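PDB 6IO1: aminotransferase, class III from Thermomicrobium roseum, which probably works as a thermostable (S)-enantioselective omega-transaminase, transferring amino groups by means of its pyridoxal 5'-phosphate cofactor. Local coordinates for residues R204-Q207 and E208-T212; I246-V249 and L250-Y253; L428-R432 and A433-V437. All coordinates share one frame; numbering follows the deposited sequence.

Overall arrangement
Contacts 1 and 2 belong together, whereas contact 3 stands apart, 40-41 Å from them centre to centre. The first two are short lengths of neighbouring helices, 198-216 and 242-253, the second running into its last turn. They pack side by side through leucine, isoleucine and valine, with E210 alongside in a salt bridge to K252 and a probable hydrogen bond to the Y253 hydroxyl. Both are partly buried, contact 2 more so: leucines and other aliphatics face inward, and glutamate, glutamine or arginine lie on the outer side. Contact 3, also partly buried, is the start of helix 432-450, where side chains take up backbone N-H groups and a water ties in a carbonyl of the preceding loop.

Contact 1 (R204-Q207 and E208-T212); sequences RLVQ and ELEET
R204 through Q207 hand their carbonyls to the amides of E208 through E211 in an unbroken run of i to i+4 hydrogen bonds, from 2.9 Å for E208 N to R204 O to 3.0 Å for E211 N to Q207 O. N-H...O angles of 161-166° mark regular alpha-helix without kink or bulge. The next carbonyl along is gripped twice: E208 O accepts from T212 N and, at 3.0 Å, from T212 OG1, the two donors arriving from opposite faces of the carbonyl plane. A threonine can thus satisfy its hydroxyl on its own helix.

Along the outer side, Q207 and E211 run alongside each other. E211 OE2 lies 3.4 Å from the methylene carbon Q207 CG, with the amide and carboxylate planes 70° apart, so the two touch through carbon and oxygen instead of pairing their polar ends. Long polar chains suit this solvent-facing strip.

These turns form the middle of the amphipathic helix 198-216. L205 and L209 are buried, L209 meeting I246 of helix 242-253 and L184 of strand 181-184, and V206 also leans on that helix, against A245 and V249. Branched aliphatics fill such a seam well.

Beside the seam, E210 sets CG next to its own backbone N (chi1 -62°), which brings that carbon to 3.1 Å from V206 O; its chain then bends, leaving OE2 4.0 Å from V206 CG1. The aliphatic stem thereby shares the apolar side of V206, while OE1 takes a salt bridge from K252 and a hydrogen bond with the Y253 hydroxyl. On another flank the extended E208 chain carries OE1 to the hydroxyl of T185, just beyond strand 181-184.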
ATOM      1  N   ARG B 204       4.056 -10.729  35.358  1.00 22.42           N
ATOM      2  CA  ARG B 204       5.310 -10.071  34.999  1.00 24.69           C
ATOM      3  C   ARG B 204       5.117  -9.124  33.821  1.00 24.15           C
ATOM      4  O   ARG B 204       5.635  -7.999  33.823  1.00 22.85           O
ATOM      5  CB  ARG B 204       6.371 -11.110  34.645  1.00 28.61           C
ATOM      6  CG  ARG B 204       6.918 -11.935  35.792  1.00 33.53           C
ATOM      7  CD  ARG B 204       8.081 -12.764  35.272  1.00 38.56           C
ATOM      8  NE  ARG B 204       8.820 -13.461  36.318  1.00 46.85           N
ATOM      9  CZ  ARG B 204       9.984 -14.068  36.117  1.00 48.44           C
ATOM     10  NH1 ARG B 204      10.547 -14.040  34.916  1.00 47.36           N
ATOM     11  NH2 ARG B 204      10.597 -14.686  37.117  1.00 48.30           N
ATOM     12  N   LEU B 205       4.373  -9.564  32.803  1.00 25.24           N
ATOM     13  CA  LEU B 205       4.140  -8.719  31.635  1.00 23.81           C
ATOM     14  C   LEU B 205       3.344  -7.471  32.002  1.00 23.86           C
ATOM     15  O   LEU B 205       3.643  -6.368  31.523  1.00 24.13           O
ATOM     16  CB  LEU B 205       3.425  -9.520  30.548  1.00 23.33           C
ATOM     17  CG  LEU B 205       4.190 -10.739  30.027  1.00 24.11           C
ATOM     18  CD1 LEU B 205       3.243 -11.739  29.384  1.00 22.97           C
ATOM     19  CD2 LEU B 205       5.284 -10.323  29.053  1.00 29.37           C
ATOM     20  N   VAL B 206       2.327  -7.626  32.854  1.00 22.73           N
ATOM     21  CA  VAL B 206       1.533  -6.482  33.295  1.00 21.01           C
ATOM     22  C   VAL B 206       2.400  -5.501  34.071  1.00 22.58           C
ATOM     23  O   VAL B 206       2.298  -4.280  33.893  1.00 24.34           O
ATOM     24  CB  VAL B 206       0.333  -6.961  34.132  1.00 22.72           C
ATOM     25  CG1 VAL B 206      -0.310  -5.795  34.870  1.00 27.12           C
ATOM     26  CG2 VAL B 206      -0.682  -7.662  33.250  1.00 23.68           C
ATOM     27  N   GLN B 207       3.268  -6.021  34.943  1.00 22.89           N
ATOM     28  CA  GLN B 207       4.161  -5.155  35.706  1.00 23.91           C
ATOM     29  C   GLN B 207       5.091  -4.379  34.784  1.00 24.69           C
ATOM     30  O   GLN B 207       5.303  -3.170  34.969  1.00 26.61           O
ATOM     31  CB  GLN B 207       4.963  -6.002  36.693  1.00 26.59           C
ATOM     32  CG  GLN B 207       5.873  -5.234  37.628  1.00 35.17           C
ATOM     33  CD  GLN B 207       6.394  -6.112  38.749  1.00 49.61           C
ATOM     34  OE1 GLN B 207       5.890  -6.068  39.872  1.00 58.54           O
ATOM     35  NE2 GLN B 207       7.396  -6.928  38.444  1.00 52.02           N
ATOM     36  N   GLU B 208       5.645  -5.055  33.776  1.00 24.09           N
ATOM     37  CA  GLU B 208       6.512  -4.367  32.825  1.00 24.98           C
ATOM     38  C   GLU B 208       5.758  -3.277  32.074  1.00 23.11           C
ATOM     39  O   GLU B 208       6.274  -2.166  31.899  1.00 23.56           O
ATOM     40  CB  GLU B 208       7.120  -5.367  31.847  1.00 26.95           C
ATOM     41  CG  GLU B 208       7.792  -4.698  30.670  1.00 28.93           C
ATOM     42  CD  GLU B 208       8.024  -5.641  29.527  1.00 31.02           C
ATOM     43  OE1 GLU B 208       7.888  -6.868  29.732  1.00 32.82           O
ATOM     44  OE2 GLU B 208       8.322  -5.161  28.412  1.00 31.15           O
ATOM     45  N   LEU B 209       4.534  -3.571  31.625  1.00 22.38           N
ATOM     46  CA  LEU B 209       3.753  -2.574  30.897  1.00 20.99           C
ATOM     47  C   LEU B 209       3.466  -1.356  31.767  1.00 21.95           C
ATOM     48  O   LEU B 209       3.626  -0.209  31.328  1.00 19.18           O
ATOM     49  CB  LEU B 209       2.448  -3.192  30.391  1.00 20.13           C
ATOM     50  CG  LEU B 209       1.426  -2.217  29.800  1.00 19.00           C
ATOM     51  CD1 LEU B 209       2.024  -1.442  28.634  1.00 18.47           C
ATOM     52  CD2 LEU B 209       0.167  -2.953  29.368  1.00 18.45           C
ATOM     53  N   GLU B 210       3.048  -1.587  33.014  1.00 24.21           N
ATOM     54  CA  GLU B 210       2.732  -0.477  33.908  1.00 24.52           C
ATOM     55  C   GLU B 210       3.961   0.382  34.179  1.00 24.48           C
ATOM     56  O   GLU B 210       3.894   1.617  34.139  1.00 24.44           O
ATOM     57  CB  GLU B 210       2.146  -1.005  35.218  1.00 27.54           C
ATOM     58  CG  GLU B 210       0.843  -1.772  35.062  1.00 28.28           C
ATOM     59  CD  GLU B 210      -0.193  -1.374  36.093  1.00 38.07           C
ATOM     60  OE1 GLU B 210      -0.463  -0.162  36.228  1.00 36.08           O
ATOM     61  OE2 GLU B 210      -0.731  -2.273  36.771  1.00 41.31           O
ATOM     62  N   GLU B 211       5.098  -0.256  34.467  1.00 23.83           N
ATOM     63  CA  GLU B 211       6.306   0.508  34.767  1.00 26.82           C
ATOM     64  C   GLU B 211       6.803   1.267  33.539  1.00 25.48           C
ATOM     65  O   GLU B 211       7.298   2.396  33.659  1.00 26.65           O
ATOM     66  CB  GLU B 211       7.367  -0.419  35.355  1.00 31.40           C
ATOM     67  CG  GLU B 211       6.927  -0.941  36.715  1.00 38.00           C
ATOM     68  CD  GLU B 211       8.047  -1.534  37.543  1.00 45.38           C
ATOM     69  OE1 GLU B 211       8.691  -0.777  38.292  1.00 51.16           O
ATOM     70  OE2 GLU B 211       8.252  -2.763  37.471  1.00 48.30           O
ATOM     71  N   THR B 212       6.684   0.671  32.346  1.00 25.51           N
ATOM     72  CA  THR B 212       7.055   1.392  31.129  1.00 24.84           C
ATOM     73  C   THR B 212       6.166   2.612  30.923  1.00 24.91           C
ATOM     74  O   THR B 212       6.652   3.698  30.577  1.00 26.54           O
ATOM     75  CB  THR B 212       6.980   0.460  29.920  1.00 26.25           C
ATOM     76  OG1 THR B 212       7.978  -0.561  30.041  1.00 26.35           O
ATOM     77  CG2 THR B 212       7.217   1.242  28.635  1.00 23.35           C
TER

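Contact 2 (I246-V249 and L250-Y253)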
ATOM      1  N   ILE B 246      -3.758  -6.848  29.944  1.00 18.06           N
ATOM      2  CA  ILE B 246      -3.084  -5.782  29.204  1.00 17.52           C
ATOM      3  C   ILE B 246      -4.082  -4.697  28.811  1.00 15.85           C
ATOM      4  O   ILE B 246      -3.824  -3.494  28.975  1.00 17.93           O
ATOM      5  CB  ILE B 246      -2.360  -6.360  27.973  1.00 19.03           C
ATOM      6  CG1 ILE B 246      -1.215  -7.278  28.405  1.00 17.55           C
ATOM      7  CG2 ILE B 246      -1.841  -5.243  27.083  1.00 19.61           C
ATOM      8  CD1 ILE B 246      -0.201  -6.618  29.312  1.00 19.26           C
ATOM      9  N   ALA B 247      -5.240  -5.108  28.285  1.00 15.48           N
ATOM     10  CA  ALA B 247      -6.266  -4.147  27.900  1.00 15.49           C
ATOM     11  C   ALA B 247      -6.766  -3.358  29.103  1.00 17.23           C
ATOM     12  O   ALA B 247      -7.071  -2.166  28.988  1.00 17.38           O
ATOM     13  CB  ALA B 247      -7.424  -4.865  27.209  1.00 15.73           C
ATOM     14  N   ALA B 248      -6.873  -4.011  30.264  1.00 17.08           N
ATOM     15  CA  ALA B 248      -7.298  -3.306  31.469  1.00 17.29           C
ATOM     16  C   ALA B 248      -6.305  -2.216  31.845  1.00 16.93           C
ATOM     17  O   ALA B 248      -6.703  -1.103  32.204  1.00 17.40           O
ATOM     18  CB  ALA B 248      -7.477  -4.292  32.622  1.00 19.84           C
ATOM     19  N   VAL B 249      -5.006  -2.514  31.767  1.00 17.47           N
ATOM     20  CA  VAL B 249      -3.998  -1.491  32.055  1.00 18.89           C
ATOM     21  C   VAL B 249      -4.127  -0.328  31.072  1.00 16.87           C
ATOM     22  O   VAL B 249      -4.134   0.856  31.457  1.00 17.37           O
ATOM     23  CB  VAL B 249      -2.585  -2.104  32.020  1.00 19.85           C
ATOM     24  CG1 VAL B 249      -1.529  -1.021  32.189  1.00 20.19           C
ATOM     25  CG2 VAL B 249      -2.442  -3.171  33.095  1.00 21.26           C
ATOM     26  N   LEU B 250      -4.253  -0.656  29.782  1.00 18.52           N
ATOM     27  CA  LEU B 250      -4.359   0.380  28.758  1.00 16.11           C
ATOM     28  C   LEU B 250      -5.562   1.280  29.014  1.00 18.08           C
ATOM     29  O   LEU B 250      -5.463   2.510  28.930  1.00 17.66           O
ATOM     30  CB  LEU B 250      -4.448  -0.259  27.372  1.00 16.97           C
ATOM     31  CG  LEU B 250      -3.217  -1.034  26.900  1.00 16.92           C
ATOM     32  CD1 LEU B 250      -3.483  -1.685  25.554  1.00 14.94           C
ATOM     33  CD2 LEU B 250      -2.001  -0.121  26.832  1.00 16.27           C
ATOM     34  N   ARG B 251      -6.713   0.680  29.328  1.00 19.43           N
ATOM     35  CA  ARG B 251      -7.896   1.466  29.657  1.00 19.60           C
ATOM     36  C   ARG B 251      -7.690   2.282  30.925  1.00 17.93           C
ATOM     37  O   ARG B 251      -8.224   3.393  31.040  1.00 18.85           O
ATOM     38  CB  ARG B 251      -9.110   0.551  29.806  1.00 17.65           C
ATOM     39  CG  ARG B 251      -9.582  -0.066  28.502  1.00 17.98           C
ATOM     40  CD  ARG B 251     -10.991  -0.618  28.637  1.00 17.89           C
ATOM     41  NE  ARG B 251     -11.114  -1.522  29.778  1.00 16.59           N
ATOM     42  CZ  ARG B 251     -10.778  -2.807  29.753  1.00 17.53           C
ATOM     43  NH1 ARG B 251     -10.289  -3.347  28.646  1.00 16.32           N
ATOM     44  NH2 ARG B 251     -10.927  -3.552  30.840  1.00 16.98           N
ATOM     45  N   LYS B 252      -6.936   1.747  31.890  1.00 19.33           N
ATOM     46  CA  LYS B 252      -6.649   2.497  33.106  1.00 20.85           C
ATOM     47  C   LYS B 252      -5.937   3.802  32.785  1.00 22.63           C
ATOM     48  O   LYS B 252      -6.216   4.837  33.402  1.00 21.56           O
ATOM     49  CB  LYS B 252      -5.808   1.654  34.066  1.00 19.44           C
ATOM     50  CG  LYS B 252      -5.215   2.445  35.225  1.00 23.35           C
ATOM     51  CD  LYS B 252      -4.293   1.588  36.077  1.00 25.84           C
ATOM     52  CE  LYS B 252      -3.507   2.439  37.063  1.00 26.33           C
ATOM     53  NZ  LYS B 252      -2.598   1.617  37.909  1.00 32.01           N
ATOM     54  N   TYR B 253      -5.027   3.782  31.814  1.00 23.12           N
ATOM     55  CA  TYR B 253      -4.330   5.012  31.454  1.00 20.68           C
ATOM     56  C   TYR B 253      -4.962   5.751  30.279  1.00 19.92           C
ATOM     57  O   TYR B 253      -4.445   6.797  29.874  1.00 22.72           O
ATOM     58  CB  TYR B 253      -2.858   4.723  31.157  1.00 20.10           C
ATOM     59  CG  TYR B 253      -2.107   4.246  32.375  1.00 20.07           C
ATOM     60  CD1 TYR B 253      -1.688   5.141  33.351  1.00 22.60           C
ATOM     61  CD2 TYR B 253      -1.835   2.900  32.558  1.00 21.98           C
ATOM     62  CE1 TYR B 253      -1.008   4.706  34.471  1.00 23.60           C
ATOM     63  CE2 TYR B 253      -1.157   2.455  33.673  1.00 23.53           C
ATOM     64  CZ  TYR B 253      -0.746   3.361  34.626  1.00 25.63           C
ATOM     65  OH  TYR B 253      -0.068   2.917  35.738  1.00 30.50           O
TER
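V249 meets Y253 one turn on: CG1 lies 3.8 Å from CE2, in the plane of the ring at its edge. CG1 stands anti to the V249 nitrogen (chi1 175°), which turns this methyl along the helix toward the tyrosine; the two side chains then run side by side. Their backbones are joined by the hydrogen bond from Y253 N to V249 O (3.1 Å). A beta-branched valine suits the site because it offers a compact, rotationally restricted apolar surface to an aromatic edge.

L250 is buried like V249. Its amide bonds to I246 O at 3.0 Å, and its CD1 packs 4.2 Å from I246 CG2, two branched side chains packed one turn apart on the inner side.

R251 serves the outside. Its chain bends at chi3 (-52°) and folds the guanidinium back over the preceding turn, where A248 CA lies 3.6 Å above the guanidinium plane, nearer its edge than its centre, and NH1 comes within 3.5 Å of A247 CB. Small alanines at both positions leave room for that flat group to lie close to the backbone.

Helix 242-253 is the crossover of a beta-alpha-beta unit between strands 221-226 and 256-260. I246 and V249 rest on L209 of helix 198-216, and Y253 reaches I213 there, so the two helices lie packed together.

Contact 3 (L428-R432 and A433-V437); sequences LTISR and AECDV
A capping box opens helix 432-450: S431 at the N-cap and E434 three residues on exchange side-chain-to-backbone bonds. E434 OE1 accepts S431 N at 2.9 Å in a nearly straight bond (175°), the N-H arriving on the anti side of the carboxylate and 34° out of its plane. In return S431 OG takes E434 N, but only weakly, at 3.4 Å. The serine holds OG between its own backbone N and carbonyl carbon (chi1 75°), and this rotation turns the hydroxyl over the first helical turn.

A water extends the box, donating to E434 OE1 and, at 2.6 Å, to T429 O, so one carboxylate oxygen ties down both the cap residue and the loop before it. Negative charge here is probably also favoured by the positive end of the helix dipole. Replacing E434 by an alanine would probably leave S431 N without its acceptor and the water with T429 O alone of these two, and the loop less firmly fixed to the helix start.

The regular pattern begins with C435 N to S431 O (2.9 Å) and D436 N to R432 O. Beside these bonds I430, just before the cap, and C435 pair as in a hydrophobic staple: I430 CG1 lies 3.8 Å from C435 SG, and 3.6 Å from E434 CB as the isoleucine and glutamate chains pass one another, running oppositely. A bulky isoleucine and a small sulfhydryl fit this buried side, which helix 346-361 covers through S353 and L357.

On that helix, N349 binds the carbonyls of L428 and I430, and the Y356 hydroxyl is hydrogen-bonded to D436 OD1. E434 meets W44 of strand 44-47.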
ATOM      1  N   LEU B 428      -8.286 -22.043   5.021  1.00 16.10           N
ATOM      2  CA  LEU B 428      -9.282 -22.434   6.013  1.00 16.61           C
ATOM      3  C   LEU B 428     -10.114 -23.637   5.584  1.00 18.26           C
ATOM      4  O   LEU B 428     -10.813 -24.212   6.425  1.00 19.69           O
ATOM      5  CB  LEU B 428     -10.211 -21.258   6.325  1.00 16.08           C
ATOM      6  CG  LEU B 428      -9.599 -19.903   6.694  1.00 15.53           C
ATOM      7  CD1 LEU B 428     -10.667 -18.980   7.265  1.00 17.62           C
ATOM      8  CD2 LEU B 428      -8.445 -20.051   7.673  1.00 16.25           C
ATOM      9  N   THR B 429     -10.058 -24.029   4.314  1.00 17.20           N
ATOM     10  CA  THR B 429     -10.847 -25.139   3.797  1.00 18.88           C
ATOM     11  C   THR B 429     -10.127 -26.480   3.873  1.00 17.42           C
ATOM     12  O   THR B 429     -10.663 -27.478   3.379  1.00 19.28           O
ATOM     13  CB  THR B 429     -11.250 -24.865   2.346  1.00 21.38           C
ATOM     14  OG1 THR B 429     -10.074 -24.687   1.548  1.00 23.11           O
ATOM     15  CG2 THR B 429     -12.103 -23.610   2.261  1.00 20.67           C
ATOM     16  N   ILE B 430      -8.927 -26.523   4.459  1.00 18.50           N
ATOM     17  CA  ILE B 430      -8.110 -27.731   4.412  1.00 18.52           C
ATOM     18  C   ILE B 430      -8.835 -28.887   5.087  1.00 19.75           C
ATOM     19  O   ILE B 430      -9.382 -28.754   6.188  1.00 19.83           O
ATOM     20  CB  ILE B 430      -6.729 -27.470   5.036  1.00 16.79           C
ATOM     21  CG1 ILE B 430      -5.793 -28.657   4.785  1.00 18.54           C
ATOM     22  CG2 ILE B 430      -6.838 -27.163   6.526  1.00 18.90           C
ATOM     23  CD1 ILE B 430      -4.330 -28.331   5.013  1.00 20.36           C
ATOM     24  N   SER B 431      -8.888 -30.014   4.392  1.00 20.84           N
ATOM     25  CA  SER B 431      -9.505 -31.224   4.906  1.00 19.08           C
ATOM     26  C   SER B 431      -8.524 -32.058   5.725  1.00 19.19           C
ATOM     27  O   SER B 431      -7.327 -31.755   5.823  1.00 21.15           O
ATOM     28  CB  SER B 431     -10.047 -32.073   3.756  1.00 19.88           C
ATOM     29  OG  SER B 431      -8.995 -32.733   3.065  1.00 21.04           O
ATOM     30  N   ARG B 432      -9.038 -33.198   6.199  1.00 20.79           N
ATOM     31  CA  ARG B 432      -8.249 -34.206   6.959  1.00 22.56           C
ATOM     32  C   ARG B 432      -7.172 -34.846   6.068  1.00 23.18           C
ATOM     33  O   ARG B 432      -6.033 -34.982   6.557  1.00 23.55           O
ATOM     34  CB  ARG B 432      -9.184 -35.277   7.530  1.00 32.35           C
ATOM     35  CG  ARG B 432      -8.498 -36.265   8.463  1.00 35.28           C
ATOM     36  CD  ARG B 432      -9.470 -37.264   9.064  1.00 35.96           C
ATOM     37  NE  ARG B 432      -8.824 -38.173  10.000  1.00 41.91           N
ATOM     38  CZ  ARG B 432      -8.704 -37.949  11.304  1.00 48.44           C
ATOM     39  NH1 ARG B 432      -9.187 -36.838  11.832  1.00 49.76           N
ATOM     40  NH2 ARG B 432      -8.101 -38.836  12.074  1.00 50.43           N
ATOM     41  N   ALA B 433      -7.486 -35.193   4.808  1.00 23.80           N
ATOM     42  CA  ALA B 433      -6.487 -35.843   3.980  1.00 22.98           C
ATOM     43  C   ALA B 433      -5.392 -34.869   3.594  1.00 20.37           C
ATOM     44  O   ALA B 433      -4.202 -35.210   3.632  1.00 22.96           O
ATOM     45  CB  ALA B 433      -7.155 -36.448   2.747  1.00 22.45           C
ATOM     46  N   GLU B 434      -5.769 -33.641   3.257  1.00 20.63           N
ATOM     47  CA  GLU B 434      -4.775 -32.621   2.957  1.00 19.45           C
ATOM     48  C   GLU B 434      -3.937 -32.283   4.190  1.00 19.10           C
ATOM     49  O   GLU B 434      -2.731 -32.024   4.079  1.00 19.79           O
ATOM     50  CB  GLU B 434      -5.478 -31.387   2.397  1.00 19.74           C
ATOM     51  CG  GLU B 434      -6.294 -31.722   1.151  1.00 18.67           C
ATOM     52  CD  GLU B 434      -7.346 -30.684   0.820  1.00 17.91           C
ATOM     53  OE1 GLU B 434      -7.716 -29.900   1.716  1.00 19.82           O
ATOM     54  OE2 GLU B 434      -7.802 -30.656  -0.342  1.00 22.07           O
ATOM     55  N   CYS B 435      -4.553 -32.302   5.377  1.00 19.70           N
ATOM     56  CA  CYS B 435      -3.784 -32.107   6.603  1.00 18.39           C
ATOM     57  C   CYS B 435      -2.740 -33.202   6.773  1.00 18.87           C
ATOM     58  O   CYS B 435      -1.609 -32.926   7.185  1.00 19.55           O
ATOM     59  CB  CYS B 435      -4.708 -32.063   7.821  1.00 19.03           C
ATOM     60  SG  CYS B 435      -5.546 -30.487   8.085  1.00 21.60           S
ATOM     61  N   ASP B 436      -3.105 -34.451   6.472  1.00 19.19           N
ATOM     62  CA  ASP B 436      -2.144 -35.549   6.562  1.00 20.15           C
ATOM     63  C   ASP B 436      -1.017 -35.375   5.556  1.00 20.30           C
ATOM     64  O   ASP B 436       0.150 -35.667   5.856  1.00 21.01           O
ATOM     65  CB  ASP B 436      -2.840 -36.885   6.320  1.00 24.57           C
ATOM     66  CG  ASP B 436      -3.702 -37.306   7.476  1.00 26.42           C
ATOM     67  OD1 ASP B 436      -3.516 -36.764   8.585  1.00 26.12           O
ATOM     68  OD2 ASP B 436      -4.558 -38.195   7.285  1.00 26.27           O
ATOM     69  N   VAL B 437      -1.354 -34.917   4.349  1.00 20.46           N
ATOM     70  CA  VAL B 437      -0.328 -34.643   3.348  1.00 20.09           C
ATOM     71  C   VAL B 437       0.656 -33.615   3.886  1.00 19.46           C
ATOM     72  O   VAL B 437       1.877 -33.816   3.856  1.00 21.94           O
ATOM     73  CB  VAL B 437      -0.975 -34.173   2.032  1.00 20.19           C
ATOM     74  CG1 VAL B 437       0.087 -33.672   1.069  1.00 20.37           C
ATOM     75  CG2 VAL B 437      -1.793 -35.297   1.417  1.00 19.72           C
TER
HETATM   76  O   HOH W   1     -10.348 -28.834   1.183  1.00 24.28           O